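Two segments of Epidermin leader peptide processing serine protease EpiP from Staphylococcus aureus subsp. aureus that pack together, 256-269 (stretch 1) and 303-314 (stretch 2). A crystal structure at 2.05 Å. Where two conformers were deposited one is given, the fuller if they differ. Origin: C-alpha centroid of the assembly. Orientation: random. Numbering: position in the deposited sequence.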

# COMPACT_ATOMS: atom_id res chain seq x y z
N GLU A 256 13.76 -9.17 -5.33
CA GLU A 256 12.71 -8.43 -4.69
C GLU A 256 11.67 -7.99 -5.70
O GLU A 256 10.49 -8.06 -5.43
N TYR A 257 12.13 -7.49 -6.85
CA TYR A 257 11.23 -7.03 -7.90
C TYR A 257 10.28 -8.17 -8.29
O TYR A 257 9.05 -8.02 -8.28
N ASP A 258 10.88 -9.31 -8.62
CA ASP A 258 10.13 -10.50 -9.00
C ASP A 258 9.19 -10.95 -7.90
O ASP A 258 8.07 -11.32 -8.19
N ALA A 259 9.66 -10.94 -6.66
CA ALA A 259 8.84 -11.38 -5.54
C ALA A 259 7.59 -10.52 -5.43
O ALA A 259 6.47 -11.04 -5.30
N LEU A 260 7.79 -9.21 -5.51
CA LEU A 260 6.70 -8.24 -5.42
C LEU A 260 5.70 -8.34 -6.59
O LEU A 260 4.49 -8.36 -6.35
N GLN A 261 6.19 -8.40 -7.83
CA GLN A 261 5.29 -8.53 -8.98
C GLN A 261 4.59 -9.88 -8.92
O GLN A 261 3.41 -9.97 -9.25
N LYS A 262 5.29 -10.93 -8.51
CA LYS A 262 4.66 -12.26 -8.41
C LYS A 262 3.61 -12.29 -7.30
O LYS A 262 2.58 -12.94 -7.44
N ALA A 263 3.85 -11.58 -6.20
CA ALA A 263 2.87 -11.52 -5.11
C ALA A 263 1.57 -10.87 -5.63
O ALA A 263 0.47 -11.39 -5.42
N ILE A 264 1.71 -9.74 -6.32
CA ILE A 264 0.59 -9.00 -6.93
C ILE A 264 -0.22 -9.90 -7.91
O ILE A 264 -1.45 -9.92 -7.88
N ASN A 265 0.47 -10.66 -8.75
CA ASN A 265 -0.21 -11.54 -9.71
C ASN A 265 -0.85 -12.72 -9.00
O ASN A 265 -1.88 -13.23 -9.43
N TYR A 266 -0.23 -13.14 -7.90
CA TYR A 266 -0.79 -14.20 -7.08
C TYR A 266 -2.12 -13.69 -6.49
O TYR A 266 -3.14 -14.39 -6.55
N ALA A 267 -2.12 -12.47 -5.97
CA ALA A 267 -3.34 -11.87 -5.41
C ALA A 267 -4.41 -11.83 -6.47
O ALA A 267 -5.55 -12.16 -6.19
N LYS A 268 -4.04 -11.42 -7.69
CA LYS A 268 -5.00 -11.35 -8.80
C LYS A 268 -5.61 -12.72 -9.09
O LYS A 268 -6.81 -12.83 -9.28
N LYS A 269 -4.79 -13.76 -9.09
CA LYS A 269 -5.27 -15.12 -9.32
C LYS A 269 -6.27 -15.53 -8.23
O LYS A 269 -7.20 -16.26 -8.48
N VAL A 303 15.72 2.44 -12.65
CA VAL A 303 15.06 2.56 -11.36
C VAL A 303 13.54 2.63 -11.57
O VAL A 303 13.07 3.31 -12.48
N LYS A 304 12.78 1.92 -10.74
CA LYS A 304 11.32 1.92 -10.86
C LYS A 304 10.64 2.19 -9.53
O LYS A 304 11.13 1.80 -8.47
N ASP A 305 9.50 2.88 -9.59
CA ASP A 305 8.70 3.18 -8.41
C ASP A 305 7.77 1.97 -8.26
O ASP A 305 6.90 1.77 -9.09
N VAL A 306 7.97 1.16 -7.21
CA VAL A 306 7.18 -0.06 -7.03
C VAL A 306 6.51 -0.14 -5.66
O VAL A 306 7.02 0.37 -4.67
N PRO A 307 5.34 -0.79 -5.58
CA PRO A 307 4.63 -1.46 -6.66
C PRO A 307 3.75 -0.56 -7.54
O PRO A 307 3.05 -1.08 -8.41
N ALA A 308 3.80 0.75 -7.34
CA ALA A 308 2.92 1.67 -8.09
C ALA A 308 3.00 1.53 -9.61
O ALA A 308 1.99 1.70 -10.28
N SER A 309 4.18 1.25 -10.15
CA SER A 309 4.35 1.14 -11.60
C SER A 309 4.28 -0.30 -12.10
O SER A 309 4.54 -0.54 -13.25
N MET A 310 3.95 -1.24 -11.23
CA MET A 310 3.91 -2.65 -11.64
C MET A 310 2.61 -3.04 -12.32
O MET A 310 1.64 -2.31 -12.31
N ASP A 311 2.61 -4.22 -12.93
CA ASP A 311 1.41 -4.70 -13.60
C ASP A 311 0.37 -5.14 -12.57
O ASP A 311 0.72 -5.63 -11.48
N ASN A 312 -0.89 -4.94 -12.94
CA ASN A 312 -2.03 -5.35 -12.14
C ASN A 312 -2.21 -4.66 -10.78
O ASN A 312 -2.61 -5.26 -9.80
N VAL A 313 -1.91 -3.38 -10.74
CA VAL A 313 -2.12 -2.59 -9.53
C VAL A 313 -2.96 -1.37 -9.91
O VAL A 313 -2.85 -0.86 -11.02
N VAL A 314 -3.80 -0.94 -8.99
CA VAL A 314 -4.57 0.28 -9.15
C VAL A 314 -3.66 1.35 -8.47
O VAL A 314 -3.43 1.28 -7.26

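One side of a helix (256-269) packs against a strand segment and the turn and loop beyond it (303-314), an apolar core centred on Met310 that is flanked by side-chain amide hydrogen bonds to the loop. The helix contributes Tyr257, Leu260, Gln261, Ile264, Asn265 and Lys268, a spacing of three and four residues that keeps them along one side.

Met310 leaves the type I turn Pro307-Met310 with CA-to-CB toward the helix and runs out extended (chi1 m, chi2 t, chi3 t). Its CE lies over one face of the Tyr257 ring, 3.7 Å from the ring centroid in a CH-pi contact, and also 3.8 Å from Leu260 CB. Tyr257 (chi1 t) starts sideways, but its ring comes nearer the strand, where CE1 is 4.0 Å from Val306 CG1 and OH is 3.5 Å from Lys304 NZ. Leu260 (t, p) has its CA-to-CB bond toward the second stretch; its CD2 meets Val306 CG2 at 3.7 Å and Pro307 CB at 3.9 Å. Pro307, preceded by a cis peptide bond, also receives Ile264 (m, t), whose CD1 sits 3.6 Å from Pro307 CB, 3.9 Å from Met310 SD and 3.6 Å from Val313 CG1.

Gln261 (t, p) brings its amide to the loop backbone and pairs with both backbone polar groups of Asp311, N and O: Asp311 N donates to Gln261 OE1 (2.9 Å), while Gln261 NE2 donates to Asp311 O (3.0 Å). One turn on, Asn265 OD1 (chi1 m) accepts from Asn312 ND2 (chi1 m) at 2.9 Å. Asn312, with positive phi, has its CA-to-CB bond toward the helix, and the extended aliphatic part of Lys268 covers it, CD 3.8 Å from Asn312 CG. A water bridges the two backbones, donating to Ile264 O (2.8 Å from the water O) and Asn312 O (3.1 Å from the same O).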

# COMPACT_ATOMS: atom_id res chain seq x y z
CB GLU A 256 13.24 -7.19 -3.95
CG GLU A 256 13.79 -7.44 -2.58
CD GLU A 256 15.15 -8.12 -2.54
OE1 GLU A 256 15.86 -8.19 -3.58
OE2 GLU A 256 15.50 -8.57 -1.42
CB TYR A 257 12.02 -6.53 -9.12
CG TYR A 257 11.11 -5.95 -10.17
CD1 TYR A 257 10.87 -4.58 -10.22
CD2 TYR A 257 10.44 -6.77 -11.08
CE1 TYR A 257 10.00 -4.04 -11.17
CE2 TYR A 257 9.59 -6.24 -12.03
CZ TYR A 257 9.37 -4.87 -12.06
OH TYR A 257 8.52 -4.34 -12.99
CB ASP A 258 11.08 -11.66 -9.31
CG ASP A 258 11.86 -11.45 -10.60
OD1 ASP A 258 11.49 -10.55 -11.39
OD2 ASP A 258 12.84 -12.20 -10.84
CB ALA A 259 9.62 -11.32 -4.24
CB LEU A 260 7.26 -6.81 -5.29
CG LEU A 260 6.24 -5.73 -4.96
CD1 LEU A 260 5.38 -6.13 -3.73
CD2 LEU A 260 6.95 -4.41 -4.71
CB GLN A 261 6.04 -8.40 -10.31
CG GLN A 261 5.13 -8.53 -11.53
CD GLN A 261 4.11 -7.41 -11.61
OE1 GLN A 261 4.40 -6.34 -12.14
NE2 GLN A 261 2.91 -7.64 -11.08
CB LYS A 262 5.69 -13.38 -8.24
CG LYS A 262 6.50 -13.63 -9.50
CD LYS A 262 7.73 -14.53 -9.28
CE LYS A 262 7.38 -15.96 -8.89
NZ LYS A 262 8.60 -16.83 -8.72
CB ALA A 263 3.43 -10.70 -3.94
CB ILE A 264 1.13 -7.72 -7.64
CG1 ILE A 264 1.63 -6.74 -6.57
CG2 ILE A 264 0.05 -7.04 -8.50
CD1 ILE A 264 2.41 -5.56 -7.10
CB ASN A 265 0.76 -11.97 -10.81
CG ASN A 265 1.21 -10.79 -11.69
OD1 ASN A 265 0.60 -9.72 -11.68
ND2 ASN A 265 2.25 -11.00 -12.47
CB TYR A 266 0.19 -14.59 -5.97
CG TYR A 266 -0.30 -15.71 -5.05
CD1 TYR A 266 0.01 -17.03 -5.31
CD2 TYR A 266 -1.07 -15.42 -3.94
CE1 TYR A 266 -0.43 -18.05 -4.46
CE2 TYR A 266 -1.51 -16.41 -3.10
CZ TYR A 266 -1.19 -17.72 -3.36
OH TYR A 266 -1.64 -18.69 -2.51
CB ALA A 267 -3.08 -10.47 -4.84
CB LYS A 268 -4.33 -10.82 -10.06
CG LYS A 268 -5.27 -10.70 -11.28
CD LYS A 268 -4.45 -10.48 -12.54
CE LYS A 268 -5.29 -10.55 -13.82
NZ LYS A 268 -6.30 -9.47 -13.86
CB LYS A 269 -4.11 -16.11 -9.37
CG LYS A 269 -4.55 -17.55 -9.69
CD LYS A 269 -3.38 -18.55 -9.65
CE LYS A 269 -2.83 -18.71 -8.23
NZ LYS A 269 -1.87 -19.84 -8.12
CB VAL A 303 15.53 3.81 -10.61
CG1 VAL A 303 14.75 4.00 -9.34
CG2 VAL A 303 17.02 3.71 -10.32
CB LYS A 304 10.80 0.60 -11.41
CG LYS A 304 11.23 0.30 -12.84
CD LYS A 304 10.33 -0.73 -13.50
CE LYS A 304 8.92 -0.17 -13.76
NZ LYS A 304 7.99 -1.16 -14.37
CB ASP A 305 7.92 4.48 -8.65
CG ASP A 305 7.10 4.92 -7.45
OD1 ASP A 305 7.25 4.34 -6.36
OD2 ASP A 305 6.29 5.88 -7.60
CB VAL A 306 8.03 -1.32 -7.28
CG1 VAL A 306 8.81 -1.19 -8.58
CG2 VAL A 306 8.96 -1.60 -6.13
CB PRO A 307 3.76 -2.47 -5.91
CG PRO A 307 3.43 -1.77 -4.63
CD PRO A 307 4.64 -0.94 -4.29
CB ALA A 308 3.18 3.13 -7.69
CB SER A 309 5.70 1.75 -12.02
OG SER A 309 6.77 1.00 -11.44
CB MET A 310 4.18 -3.55 -10.44
CG MET A 310 5.67 -3.68 -10.06
SD MET A 310 5.86 -4.69 -8.58
CE MET A 310 7.63 -5.01 -8.57
CB ASP A 311 1.75 -5.89 -14.50
CG ASP A 311 2.77 -5.53 -15.58
OD1 ASP A 311 2.78 -4.36 -16.05
OD2 ASP A 311 3.55 -6.43 -15.96
CB ASN A 312 -2.00 -6.86 -11.98
CG ASN A 312 -2.08 -7.57 -13.32
OD1 ASN A 312 -2.96 -7.27 -14.10
ND2 ASN A 312 -1.17 -8.50 -13.57
CB VAL A 313 -0.80 -2.09 -8.92
CG1 VAL A 313 0.14 -3.27 -8.62
CG2 VAL A 313 -0.13 -1.11 -9.83
CB VAL A 314 -5.92 0.21 -8.45
CG1 VAL A 314 -6.60 1.60 -8.44
CG2 VAL A 314 -6.80 -0.83 -9.11
O HOH W 1 -3.33 -7.86 -8.27